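Local coordinates for protein hydrazine synthase gamma subunit (Candidatus Kuenenia stuttgartiensis, PDB 5C2V) that carries two c-type hemes and reduces nitric oxide to hydroxylamine, the first half-reaction of hydrazine synthesis, at residues 124-129 against 146-151; 269-274 against 286-291; 281-286 against 302-307. One frame throughout, in Å; residues are numbered along the deposited sequence.

Interaction 1: residues 124-129 against 146-151; sequences RVCGRD and ALICYI. With HEC (heme c), chain V.
Cys126 wedges its side chain against helix 146-151, flanked by Leu147 and Ile148 of one turn and Ile151 of the next. Its CB meets the CD2 methyl of Leu147 at 3.7 Å and, more loosely, the CD1 methyl of Ile148 at 4.3 Å, while the sulfur lies 3.4 Å from Ile151 CD1. The torsion of Cys126 accounts for this division: with SG anti to the carbonyl carbon (chi1 -66°), the sulfur heads for the heme and CB is left facing the leucine. The covalent evidence is direct, since Cys126 SG sits 1.8 Å from the heme methyl CMB. Attachment through Cys63 and Cys66, with His67 as axial ligand, is the usual c-type arrangement; a third thioether on a ring methyl adds an anchor at the porphyrin rim of heme 1, which appears to be the active-site heme. Leu147 CD2 and Ile151 CD1 also border that methyl, which therefore enters the same apolar cluster. On the water-bearing face of the heme, Val125 holds CG1 anti to its own amide nitrogen (chi1 176°) and rests it over one pyrrole, 3.5 Å from heme C3A. Asp129 reaches over the same face. Its OD2 accepts a hydrogen bond of 3.1 Å from water 1, and that water is bound to the iron at 2.1 Å.

Interaction 2: residues 269-274 against 286-291; sequences TYFHDG and TVNDKD. With CA (calcium ion), chain S; HEC (heme c), chain B.
The phenyl ring of Phe271 presents its edge to 286-291: Val287 CG2 lies near the ring plane, 3.5 Å from Phe271 CE2, and the amide end of Asn288 comes up beside the same corner. This edge belongs to the cytochrome c lobe around heme 2, where the loop 269-274 holds the propionate side of the porphyrin. The two flat groups stand almost upright to each other, with the Phe271 ring and Asn288 amide planes 86° apart, so the amide does not stack on the phenyl. Elsewhere on the rim, the heme meso carbon CHA lies in the ring plane, 3.9 Å from Phe271 CE1. Phe271 also meets the axial ligand His293 edge-to-face. In the His272 imidazole, Asp273 CB sits 4.0 Å above one face, over the ring centre, and Phe256 stacks with the ring. Two weak hydrogen bonds hold the propionates: Phe271 N donates to heme O2A at 2.8 Å with an N-H...O angle of only 116°, and His272 ND1 donates to heme O1D at 2.7 Å. His272 keeps CG between its backbone N and carbonyl carbon (chi1 71°), a rotamer that brings ND1 to the propionate while NE2 bonds to Asp251. Just before these donors the same loop closes a calcium site with Asn90, Ser267 and Gly268, tying a metal to the heme-binding backbone. There Thr269 O lies 2.9 Å from the calcium, which also binds waters 2 and 3.

Interaction 3: residues 281-286 against 302-307; sequences DTINNT and QELQDL
Ile283 overlaps two leucines of helix 302-307 through different branches. Its CG2 methyl reaches Leu304 CD2 at 3.6 Å, the two side chains lying alongside one another and running opposite ways, whereas its CD1 comes within 3.7 Å of Leu307 CD2 and nearly as close to CG of the same leucine. The torsions explain the bridging: CG1 beside the backbone N (chi1 -61°) leaves CG2 anti to it and facing Leu304, and chi2 of 176° extends CD1 to Leu307. Leu304 and Leu307 are three residues apart, and both side chains start toward the loop, so one isoleucine spans one stripe of the helix. The helix, 301-312, is the C-terminal helix of the cytochrome c lobe; Leu307 also packs on Ile178 and Phe179 of helix 170-179, the pairing of terminal helices familiar from this fold, and lies close to heme 2. The loop around Ile283 is held by polar bonds of its own. Asn284 OD1 takes Thr286 OG1 at 2.6 Å, with the hydroxyl lifted 37° out of the carbonyl plane, and a weaker bond from Thr286 N. Next to Ile283, Thr282 O accepts from ND1 of His293, the axial ligand, placing this carbonyl in the second shell of the iron. Across the contact the chemistry is purely aliphatic, so it probably depends on shape fit and exclusion of water, while those polar bonds partly fix the loop's conformation.

All three contacts are made by buried residues, but they serve two lobes. Interaction 1 lies by heme 1, on the far side of the chain's centre from the other two, its centre about 28 Å from that of interaction 2 and 35 Å from that of interaction 3. Interactions 2 and 3 lie beside heme 2, share Thr286 and touch directly, with Val287 CG2 3.2 Å from Asp281 O; their segments alternate along the chain. Chemistry follows position: interaction 1 adds a covalent thioether to aliphatic contact, interaction 2 combines aromatic edges with propionate and calcium binding, and interaction 3, farthest from the chain's centre, joins loop to helix by aliphatic contact alone.

Interaction 1: residues 124-129 against 146-151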
loop_
_atom_site.group_PDB
_atom_site.type_symbol
_atom_site.label_atom_id
_atom_site.label_comp_id
_atom_site.label_asym_id
_atom_site.label_seq_id
_atom_site.Cartn_x
_atom_site.Cartn_y
_atom_site.Cartn_z
ATOM N N ARG C 124 41.673 -34.737 -12.455
ATOM C CA ARG C 124 40.899 -33.907 -13.373
ATOM C C ARG C 124 39.402 -34.174 -13.256
ATOM O O ARG C 124 38.589 -33.461 -13.846
ATOM C CB ARG C 124 41.358 -34.133 -14.815
ATOM C CG ARG C 124 42.721 -33.545 -15.137
ATOM C CD ARG C 124 43.065 -33.745 -16.604
ATOM N NE ARG C 124 44.197 -32.924 -17.019
ATOM C CZ ARG C 124 44.627 -32.825 -18.273
ATOM N NH1 ARG C 124 44.016 -33.498 -19.240
ATOM N NH2 ARG C 124 45.665 -32.052 -18.562
ATOM N N VAL C 125 39.040 -35.203 -12.500
ATOM C CA VAL C 125 37.637 -35.512 -12.254
ATOM C C VAL C 125 37.132 -34.768 -11.020
ATOM O O VAL C 125 36.238 -33.926 -11.114
ATOM C CB VAL C 125 37.407 -37.021 -12.066
ATOM C CG1 VAL C 125 35.955 -37.292 -11.709
ATOM C CG2 VAL C 125 37.801 -37.777 -13.323
ATOM N N CYS C 126 37.709 -35.086 -9.866
ATOM C CA CYS C 126 37.291 -34.482 -8.604
ATOM C C CYS C 126 37.728 -33.031 -8.469
ATOM O O CYS C 126 36.976 -32.203 -7.963
ATOM C CB CYS C 126 37.834 -35.287 -7.427
ATOM S SG CYS C 126 37.137 -36.934 -7.310
ATOM N N GLY C 127 38.944 -32.726 -8.915
ATOM C CA GLY C 127 39.474 -31.377 -8.822
ATOM C C GLY C 127 38.648 -30.364 -9.591
ATOM O O GLY C 127 38.675 -29.170 -9.295
ATOM N N ARG C 128 37.912 -30.851 -10.586
ATOM C CA ARG C 128 37.032 -30.011 -11.388
ATOM C C ARG C 128 35.704 -29.726 -10.690
ATOM O O ARG C 128 35.144 -28.639 -10.824
ATOM C CB ARG C 128 36.770 -30.668 -12.743
ATOM C CG ARG C 128 37.405 -29.946 -13.914
ATOM C CD ARG C 128 36.875 -30.481 -15.229
ATOM N NE ARG C 128 37.099 -29.539 -16.320
ATOM C CZ ARG C 128 36.181 -29.217 -17.225
ATOM N NH1 ARG C 128 34.973 -29.760 -17.167
ATOM N NH2 ARG C 128 36.469 -28.348 -18.182
ATOM N N ASP C 129 35.213 -30.712 -9.944
ATOM C CA ASP C 129 33.886 -30.656 -9.328
ATOM C C ASP C 129 33.572 -29.414 -8.475
ATOM O O ASP C 129 32.426 -28.962 -8.474
ATOM C CB ASP C 129 33.664 -31.912 -8.481
ATOM C CG ASP C 129 33.452 -33.153 -9.327
ATOM O OD1 ASP C 129 33.137 -33.006 -10.528
ATOM O OD2 ASP C 129 33.599 -34.273 -8.794
ATOM N N ALA C 146 44.843 -36.211 -1.433
ATOM C CA ALA C 146 44.283 -37.117 -0.436
ATOM C C ALA C 146 42.992 -37.754 -0.941
ATOM O O ALA C 146 42.771 -38.958 -0.775
ATOM C CB ALA C 146 44.035 -36.380 0.871
ATOM N N LEU C 147 42.145 -36.936 -1.559
ATOM C CA LEU C 147 40.892 -37.413 -2.136
ATOM C C LEU C 147 41.151 -38.491 -3.187
ATOM O O LEU C 147 40.535 -39.564 -3.168
ATOM C CB LEU C 147 40.114 -36.245 -2.744
ATOM C CG LEU C 147 38.717 -36.527 -3.297
ATOM C CD1 LEU C 147 37.869 -37.254 -2.268
ATOM C CD2 LEU C 147 38.052 -35.223 -3.712
ATOM N N ILE C 148 42.080 -38.201 -4.094
ATOM C CA ILE C 148 42.454 -39.149 -5.138
ATOM C C ILE C 148 43.021 -40.430 -4.533
ATOM O O ILE C 148 42.764 -41.527 -5.032
ATOM C CB ILE C 148 43.480 -38.537 -6.108
ATOM C CG1 ILE C 148 42.933 -37.236 -6.695
ATOM C CG2 ILE C 148 43.823 -39.517 -7.221
ATOM C CD1 ILE C 148 41.570 -37.383 -7.332
ATOM N N CYS C 149 43.782 -40.290 -3.452
ATOM C CA CYS C 149 44.307 -41.448 -2.738
ATOM C C CYS C 149 43.173 -42.305 -2.186
ATOM O O CYS C 149 43.247 -43.534 -2.212
ATOM C CB CYS C 149 45.240 -41.017 -1.605
ATOM S SG CYS C 149 46.840 -40.374 -2.150
ATOM N N TYR C 150 42.123 -41.653 -1.691
ATOM C CA TYR C 150 40.957 -42.376 -1.192
ATOM C C TYR C 150 40.247 -43.119 -2.317
ATOM O O TYR C 150 39.807 -44.255 -2.142
ATOM C CB TYR C 150 39.973 -41.430 -0.501
ATOM C CG TYR C 150 38.626 -42.067 -0.238
ATOM C CD1 TYR C 150 38.448 -42.942 0.827
ATOM C CD2 TYR C 150 37.536 -41.804 -1.059
ATOM C CE1 TYR C 150 37.222 -43.535 1.067
ATOM C CE2 TYR C 150 36.308 -42.393 -0.826
ATOM C CZ TYR C 150 36.155 -43.257 0.239
ATOM O OH TYR C 150 34.933 -43.844 0.474
ATOM N N ILE C 151 40.128 -42.467 -3.469
ATOM C CA ILE C 151 39.444 -43.067 -4.612
ATOM C C ILE C 151 40.208 -44.272 -5.159
ATOM O O ILE C 151 39.614 -45.302 -5.482
ATOM C CB ILE C 151 39.242 -42.039 -5.734
ATOM C CG1 ILE C 151 38.370 -40.890 -5.233
ATOM C CG2 ILE C 151 38.611 -42.687 -6.955
ATOM C CD1 ILE C 151 38.726 -39.570 -5.840
HETATM FE FE HEC V . 31.516 -37.823 -9.434
HETATM C CHA HEC V . 32.137 -39.558 -12.334
HETATM C CHB HEC V . 34.534 -38.821 -8.200
HETATM C CHC HEC V . 31.011 -35.882 -6.625
HETATM C CHD HEC V . 28.216 -37.429 -10.269
HETATM N NA HEC V . 33.075 -38.954 -10.161
HETATM C C1A HEC V . 33.101 -39.647 -11.354
HETATM C C2A HEC V . 34.299 -40.473 -11.374
HETATM C C3A HEC V . 34.959 -40.258 -10.225
HETATM C C4A HEC V . 34.199 -39.303 -9.445
HETATM C CMA HEC V . 36.293 -40.891 -9.766
HETATM C CAA HEC V . 34.723 -41.406 -12.536
HETATM C CBA HEC V . 34.772 -42.870 -12.098
HETATM C CGA HEC V . 35.228 -43.739 -13.240
HETATM O O1A HEC V . 35.389 -43.215 -14.372
HETATM O O2A HEC V . 35.429 -44.962 -13.018
HETATM N NB HEC V . 32.527 -37.514 -7.656
HETATM C C1B HEC V . 33.861 -37.838 -7.506
HETATM C C2B HEC V . 34.426 -36.961 -6.501
HETATM C C3B HEC V . 33.454 -36.153 -6.059
HETATM C C4B HEC V . 32.240 -36.483 -6.780
HETATM C CMB HEC V . 35.896 -36.994 -6.027
HETATM C CAB HEC V . 33.571 -35.047 -4.984
HETATM C CBB HEC V . 34.406 -33.858 -5.505
HETATM N NC HEC V . 29.903 -36.851 -8.587
HETATM C C1C HEC V . 29.920 -36.075 -7.445
HETATM C C2C HEC V . 28.644 -35.398 -7.342
HETATM C C3C HEC V . 27.832 -35.930 -8.265
HETATM C C4C HEC V . 28.633 -36.786 -9.123
HETATM C CMC HEC V . 28.200 -34.580 -6.107
HETATM C CAC HEC V . 26.341 -35.583 -8.489
HETATM C CBC HEC V . 26.200 -34.127 -8.988
HETATM N ND HEC V . 30.337 -38.466 -11.025
HETATM C C1D HEC V . 29.027 -38.027 -11.216
HETATM C C2D HEC V . 28.644 -38.298 -12.583
HETATM C C3D HEC V . 29.868 -38.964 -13.227
HETATM C C4D HEC V . 30.870 -39.026 -12.187
HETATM C CMD HEC V . 27.289 -37.984 -13.253
HETATM C CAD HEC V . 30.005 -39.454 -14.683
HETATM C CBD HEC V . 30.361 -38.260 -15.564
HETATM C CGD HEC V . 30.522 -38.713 -16.990
HETATM O O1D HEC V . 30.824 -37.859 -17.864
HETATM O O2D HEC V . 30.347 -39.929 -17.250
HETATM O O HOH W 1 32.128 -36.237 -10.662
#

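Interaction 2: residues 269-274 against 286-291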
loop_
_atom_site.group_PDB
_atom_site.type_symbol
_atom_site.label_atom_id
_atom_site.label_comp_id
_atom_site.label_asym_id
_atom_site.label_seq_id
_atom_site.Cartn_x
_atom_site.Cartn_y
_atom_site.Cartn_z
ATOM N N THR C 269 21.250 -49.167 -12.772
ATOM C CA THR C 269 20.960 -48.571 -14.073
ATOM C C THR C 269 22.202 -48.327 -14.972
ATOM O O THR C 269 22.904 -47.314 -14.846
ATOM C CB THR C 269 20.164 -47.282 -13.887
ATOM O OG1 THR C 269 18.950 -47.584 -13.185
ATOM C CG2 THR C 269 19.797 -46.745 -15.213
ATOM N N TYR C 270 22.534 -49.353 -15.756
ATOM C CA TYR C 270 23.723 -49.422 -16.622
ATOM C C TYR C 270 23.767 -48.572 -17.910
ATOM O O TYR C 270 22.874 -47.781 -18.200
ATOM C CB TYR C 270 23.934 -50.887 -17.007
ATOM C CG TYR C 270 23.615 -51.790 -15.852
ATOM C CD1 TYR C 270 24.522 -51.955 -14.821
ATOM C CD2 TYR C 270 22.388 -52.437 -15.760
ATOM C CE1 TYR C 270 24.237 -52.755 -13.750
ATOM C CE2 TYR C 270 22.088 -53.240 -14.682
ATOM C CZ TYR C 270 23.019 -53.394 -13.677
ATOM O OH TYR C 270 22.739 -54.198 -12.596
ATOM N N PHE C 271 24.826 -48.829 -18.679
ATOM C CA PHE C 271 25.438 -47.980 -19.717
ATOM C C PHE C 271 25.854 -46.584 -19.232
ATOM O O PHE C 271 26.099 -46.394 -18.043
ATOM C CB PHE C 271 24.496 -47.841 -20.921
ATOM C CG PHE C 271 24.371 -49.095 -21.741
ATOM C CD1 PHE C 271 25.449 -49.955 -21.879
ATOM C CD2 PHE C 271 23.182 -49.412 -22.373
ATOM C CE1 PHE C 271 25.341 -51.111 -22.629
ATOM C CE2 PHE C 271 23.068 -50.569 -23.126
ATOM C CZ PHE C 271 24.149 -51.418 -23.254
ATOM N N HIS C 272 25.912 -45.609 -20.141
ATOM C CA HIS C 272 26.432 -44.283 -19.782
ATOM C C HIS C 272 25.370 -43.302 -19.287
ATOM O O HIS C 272 25.589 -42.572 -18.320
ATOM C CB HIS C 272 27.222 -43.669 -20.950
ATOM C CG HIS C 272 26.384 -43.238 -22.114
ATOM N ND1 HIS C 272 25.720 -44.132 -22.928
ATOM C CD2 HIS C 272 26.130 -42.010 -22.616
ATOM C CE1 HIS C 272 25.079 -43.466 -23.872
ATOM N NE2 HIS C 272 25.311 -42.177 -23.708
ATOM N N ASP C 273 24.228 -43.283 -19.965
ATOM C CA ASP C 273 23.152 -42.362 -19.630
ATOM C C ASP C 273 22.182 -43.036 -18.679
ATOM O O ASP C 273 21.213 -42.431 -18.220
ATOM C CB ASP C 273 22.422 -41.898 -20.891
ATOM C CG ASP C 273 21.717 -43.035 -21.608
ATOM O OD1 ASP C 273 22.134 -44.200 -21.437
ATOM O OD2 ASP C 273 20.744 -42.764 -22.343
ATOM N N GLY C 274 22.452 -44.300 -18.386
ATOM C CA GLY C 274 21.548 -45.084 -17.580
ATOM C C GLY C 274 20.335 -45.485 -18.395
ATOM O O GLY C 274 19.214 -45.526 -17.892
ATOM N N THR C 286 17.246 -53.566 -26.694
ATOM C CA THR C 286 16.179 -52.595 -26.512
ATOM C C THR C 286 16.758 -51.184 -26.521
ATOM O O THR C 286 16.398 -50.356 -27.358
ATOM C CB THR C 286 15.406 -52.845 -25.206
ATOM O OG1 THR C 286 16.333 -53.001 -24.126
ATOM C CG2 THR C 286 14.563 -54.107 -25.322
ATOM N N VAL C 287 17.654 -50.918 -25.574
ATOM C CA VAL C 287 18.238 -49.591 -25.406
ATOM C C VAL C 287 19.495 -49.360 -26.253
ATOM O O VAL C 287 20.143 -48.322 -26.129
ATOM C CB VAL C 287 18.584 -49.327 -23.929
ATOM C CG1 VAL C 287 17.318 -49.307 -23.088
ATOM C CG2 VAL C 287 19.553 -50.376 -23.414
ATOM N N ASN C 288 19.847 -50.325 -27.100
ATOM C CA ASN C 288 20.971 -50.151 -28.022
ATOM C C ASN C 288 20.673 -50.698 -29.418
ATOM O O ASN C 288 19.722 -51.456 -29.605
ATOM C CB ASN C 288 22.232 -50.816 -27.464
ATOM C CG ASN C 288 22.044 -52.297 -27.196
ATOM O OD1 ASN C 288 22.176 -53.125 -28.097
ATOM N ND2 ASN C 288 21.742 -52.639 -25.949
ATOM N N ASP C 289 21.492 -50.307 -30.392
ATOM C CA ASP C 289 21.325 -50.763 -31.771
ATOM C C ASP C 289 21.516 -52.272 -31.878
ATOM O O ASP C 289 22.219 -52.874 -31.065
ATOM C CB ASP C 289 22.299 -50.039 -32.703
ATOM C CG ASP C 289 21.853 -48.627 -33.032
ATOM O OD1 ASP C 289 20.636 -48.356 -32.967
ATOM O OD2 ASP C 289 22.720 -47.789 -33.360
ATOM N N LYS C 290 20.887 -52.876 -32.881
ATOM C CA LYS C 290 20.842 -54.330 -32.993
ATOM C C LYS C 290 22.223 -54.949 -33.185
ATOM O O LYS C 290 22.949 -54.611 -34.122
ATOM C CB LYS C 290 19.928 -54.740 -34.148
ATOM C CG LYS C 290 19.425 -56.169 -34.061
ATOM C CD LYS C 290 18.416 -56.460 -35.159
ATOM C CE LYS C 290 17.711 -57.783 -34.920
ATOM N NZ LYS C 290 16.960 -57.778 -33.635
ATOM N N ASP C 291 22.567 -55.855 -32.273
ATOM C CA ASP C 291 23.823 -56.603 -32.296
ATOM C C ASP C 291 25.057 -55.706 -32.315
ATOM O O ASP C 291 26.142 -56.145 -32.698
ATOM C CB ASP C 291 23.860 -57.550 -33.499
ATOM C CG ASP C 291 22.875 -58.694 -33.370
ATOM O OD1 ASP C 291 22.605 -59.122 -32.228
ATOM O OD2 ASP C 291 22.373 -59.168 -34.411
HETATM CA CA CA S . 25.345 -47.039 -13.322
HETATM FE FE HEC B . 29.730 -54.506 -22.961
HETATM C CHA HEC B . 28.879 -51.704 -21.164
HETATM C CHB HEC B . 28.038 -56.463 -20.723
HETATM C CHC HEC B . 29.951 -57.179 -25.127
HETATM C CHD HEC B . 31.732 -52.667 -25.023
HETATM N NA HEC B . 28.635 -54.147 -21.268
HETATM C C1A HEC B . 28.452 -52.917 -20.667
HETATM C C2A HEC B . 27.730 -53.132 -19.428
HETATM C C3A HEC B . 27.498 -54.442 -19.304
HETATM C C4A HEC B . 28.061 -55.111 -20.461
HETATM C CMA HEC B . 26.759 -55.126 -18.133
HETATM C CAA HEC B . 27.308 -52.039 -18.421
HETATM C CBA HEC B . 28.549 -51.460 -17.747
HETATM C CGA HEC B . 28.172 -50.242 -16.944
HETATM O O1A HEC B . 28.995 -49.798 -16.105
HETATM O O2A HEC B . 27.045 -49.719 -17.140
HETATM N NB HEC B . 29.174 -56.489 -22.900
HETATM C C1B HEC B . 28.348 -57.040 -21.937
HETATM C C2B HEC B . 27.866 -58.312 -22.434
HETATM C C3B HEC B . 28.399 -58.512 -23.647
HETATM C C4B HEC B . 29.230 -57.366 -23.967
HETATM C CMB HEC B . 26.918 -59.259 -21.664
HETATM C CAB HEC B . 28.178 -59.731 -24.574
HETATM C CBB HEC B . 26.737 -59.726 -25.133
HETATM N NC HEC B . 30.668 -54.861 -24.746
HETATM C C1C HEC B . 30.631 -56.031 -25.479
HETATM C C2C HEC B . 31.332 -55.796 -26.727
HETATM C C3C HEC B . 31.920 -54.596 -26.645
HETATM C C4C HEC B . 31.449 -53.953 -25.432
HETATM C CMC HEC B . 31.659 -56.892 -27.765
HETATM C CAC HEC B . 32.831 -53.937 -27.708
HETATM C CBC HEC B . 32.032 -53.623 -28.992
HETATM N ND HEC B . 30.285 -52.491 -23.036
HETATM C C1D HEC B . 31.011 -51.949 -24.094
HETATM C C2D HEC B . 30.881 -50.508 -24.060
HETATM C C3D HEC B . 29.988 -50.211 -22.845
HETATM C C4D HEC B . 29.667 -51.502 -22.278
HETATM C CMD HEC B . 31.513 -49.490 -25.035
HETATM C CAD HEC B . 29.513 -48.832 -22.336
HETATM C CBD HEC B . 28.574 -48.213 -23.364
HETATM C CGD HEC B . 27.867 -47.030 -22.760
HETATM O O1D HEC B . 27.006 -46.428 -23.452
HETATM O O2D HEC B . 28.164 -46.691 -21.585
HETATM O O HOH W 2 24.400 -46.733 -11.175
HETATM O O HOH W 3 27.548 -46.743 -12.384
#

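Interaction 3: residues 281-286 against 302-307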
loop_
_atom_site.group_PDB
_atom_site.type_symbol
_atom_site.label_atom_id
_atom_site.label_comp_id
_atom_site.label_asym_id
_atom_site.label_seq_id
_atom_site.Cartn_x
_atom_site.Cartn_y
_atom_site.Cartn_z
ATOM N N ASP C 281 18.542 -55.578 -20.032
ATOM C CA ASP C 281 18.387 -54.535 -21.041
ATOM C C ASP C 281 19.698 -54.208 -21.755
ATOM O O ASP C 281 19.694 -53.550 -22.794
ATOM C CB ASP C 281 17.810 -53.266 -20.410
ATOM C CG ASP C 281 16.433 -53.486 -19.811
ATOM O OD1 ASP C 281 15.456 -53.594 -20.582
ATOM O OD2 ASP C 281 16.327 -53.544 -18.568
ATOM N N THR C 282 20.817 -54.673 -21.204
ATOM C CA THR C 282 22.126 -54.441 -21.818
ATOM C C THR C 282 22.394 -55.475 -22.906
ATOM O O THR C 282 23.440 -55.468 -23.555
ATOM C CB THR C 282 23.259 -54.498 -20.779
ATOM O OG1 THR C 282 23.290 -55.796 -20.172
ATOM C CG2 THR C 282 23.050 -53.449 -19.702
ATOM N N ILE C 283 21.418 -56.353 -23.096
ATOM C CA ILE C 283 21.552 -57.560 -23.899
ATOM C C ILE C 283 20.448 -57.632 -24.951
ATOM O O ILE C 283 20.715 -57.744 -26.147
ATOM C CB ILE C 283 21.534 -58.818 -23.014
ATOM C CG1 ILE C 283 22.705 -58.779 -22.031
ATOM C CG2 ILE C 283 21.611 -60.065 -23.861
ATOM C CD1 ILE C 283 22.726 -59.928 -21.055
ATOM N N ASN C 284 19.203 -57.562 -24.485
ATOM C CA ASN C 284 18.008 -57.818 -25.291
ATOM C C ASN C 284 17.822 -56.919 -26.519
ATOM O O ASN C 284 16.843 -57.074 -27.252
ATOM C CB ASN C 284 16.765 -57.712 -24.401
ATOM C CG ASN C 284 16.701 -56.401 -23.634
ATOM O OD1 ASN C 284 17.359 -55.424 -23.992
ATOM N ND2 ASN C 284 15.907 -56.378 -22.570
ATOM N N ASN C 285 18.731 -55.963 -26.711
ATOM C CA ASN C 285 18.719 -55.063 -27.868
ATOM C C ASN C 285 17.515 -54.133 -27.862
ATOM O O ASN C 285 16.851 -53.937 -28.882
ATOM C CB ASN C 285 18.757 -55.854 -29.181
ATOM C CG ASN C 285 20.061 -56.601 -29.377
ATOM O OD1 ASN C 285 21.119 -56.153 -28.938
ATOM N ND2 ASN C 285 19.990 -57.750 -30.040
ATOM N N THR C 286 17.246 -53.566 -26.694
ATOM C CA THR C 286 16.179 -52.595 -26.512
ATOM C C THR C 286 16.758 -51.184 -26.521
ATOM O O THR C 286 16.398 -50.356 -27.358
ATOM C CB THR C 286 15.406 -52.845 -25.206
ATOM O OG1 THR C 286 16.333 -53.001 -24.126
ATOM C CG2 THR C 286 14.563 -54.107 -25.322
ATOM N N GLN C 302 15.993 -68.246 -21.980
ATOM C CA GLN C 302 16.700 -68.998 -20.943
ATOM C C GLN C 302 18.198 -68.683 -20.985
ATOM O O GLN C 302 18.838 -68.484 -19.945
ATOM C CB GLN C 302 16.454 -70.500 -21.099
ATOM C CG GLN C 302 16.313 -71.240 -19.776
ATOM C CD GLN C 302 17.633 -71.395 -19.056
ATOM O OE1 GLN C 302 18.623 -71.830 -19.643
ATOM N NE2 GLN C 302 17.659 -71.033 -17.778
ATOM N N GLU C 303 18.740 -68.613 -22.198
ATOM C CA GLU C 303 20.135 -68.243 -22.408
ATOM C C GLU C 303 20.430 -66.843 -21.875
ATOM O O GLU C 303 21.434 -66.625 -21.197
ATOM C CB GLU C 303 20.488 -68.315 -23.894
ATOM C CG GLU C 303 20.456 -69.716 -24.480
ATOM C CD GLU C 303 20.808 -69.738 -25.954
ATOM O OE1 GLU C 303 20.101 -69.081 -26.746
ATOM O OE2 GLU C 303 21.796 -70.410 -26.320
ATOM N N LEU C 304 19.547 -65.902 -22.194
ATOM C CA LEU C 304 19.707 -64.512 -21.783
ATOM C C LEU C 304 19.669 -64.375 -20.262
ATOM O O LEU C 304 20.450 -63.623 -19.676
ATOM C CB LEU C 304 18.619 -63.648 -22.424
ATOM C CG LEU C 304 18.554 -63.726 -23.953
ATOM C CD1 LEU C 304 17.251 -63.152 -24.487
ATOM C CD2 LEU C 304 19.746 -63.024 -24.582
ATOM N N GLN C 305 18.759 -65.113 -19.632
ATOM C CA GLN C 305 18.624 -65.110 -18.182
ATOM C C GLN C 305 19.861 -65.707 -17.523
ATOM O O GLN C 305 20.335 -65.201 -16.504
ATOM C CB GLN C 305 17.372 -65.879 -17.752
ATOM C CG GLN C 305 16.060 -65.224 -18.160
ATOM C CD GLN C 305 14.849 -66.046 -17.761
ATOM O OE1 GLN C 305 14.977 -67.085 -17.113
ATOM N NE2 GLN C 305 13.666 -65.582 -18.146
ATOM N N ASP C 306 20.380 -66.784 -18.106
ATOM C CA ASP C 306 21.619 -67.379 -17.614
ATOM C C ASP C 306 22.772 -66.387 -17.712
ATOM O O ASP C 306 23.582 -66.269 -16.790
ATOM C CB ASP C 306 21.960 -68.651 -18.389
ATOM C CG ASP C 306 21.126 -69.836 -17.957
ATOM O OD1 ASP C 306 20.606 -69.819 -16.822
ATOM O OD2 ASP C 306 21.000 -70.791 -18.751
ATOM N N LEU C 307 22.836 -65.677 -18.834
ATOM C CA LEU C 307 23.862 -64.664 -19.051
ATOM C C LEU C 307 23.757 -63.561 -18.001
ATOM O O LEU C 307 24.769 -63.080 -17.484
ATOM C CB LEU C 307 23.741 -64.077 -20.459
ATOM C CG LEU C 307 24.804 -63.066 -20.893
ATOM C CD1 LEU C 307 26.199 -63.594 -20.601
ATOM C CD2 LEU C 307 24.653 -62.744 -22.371
#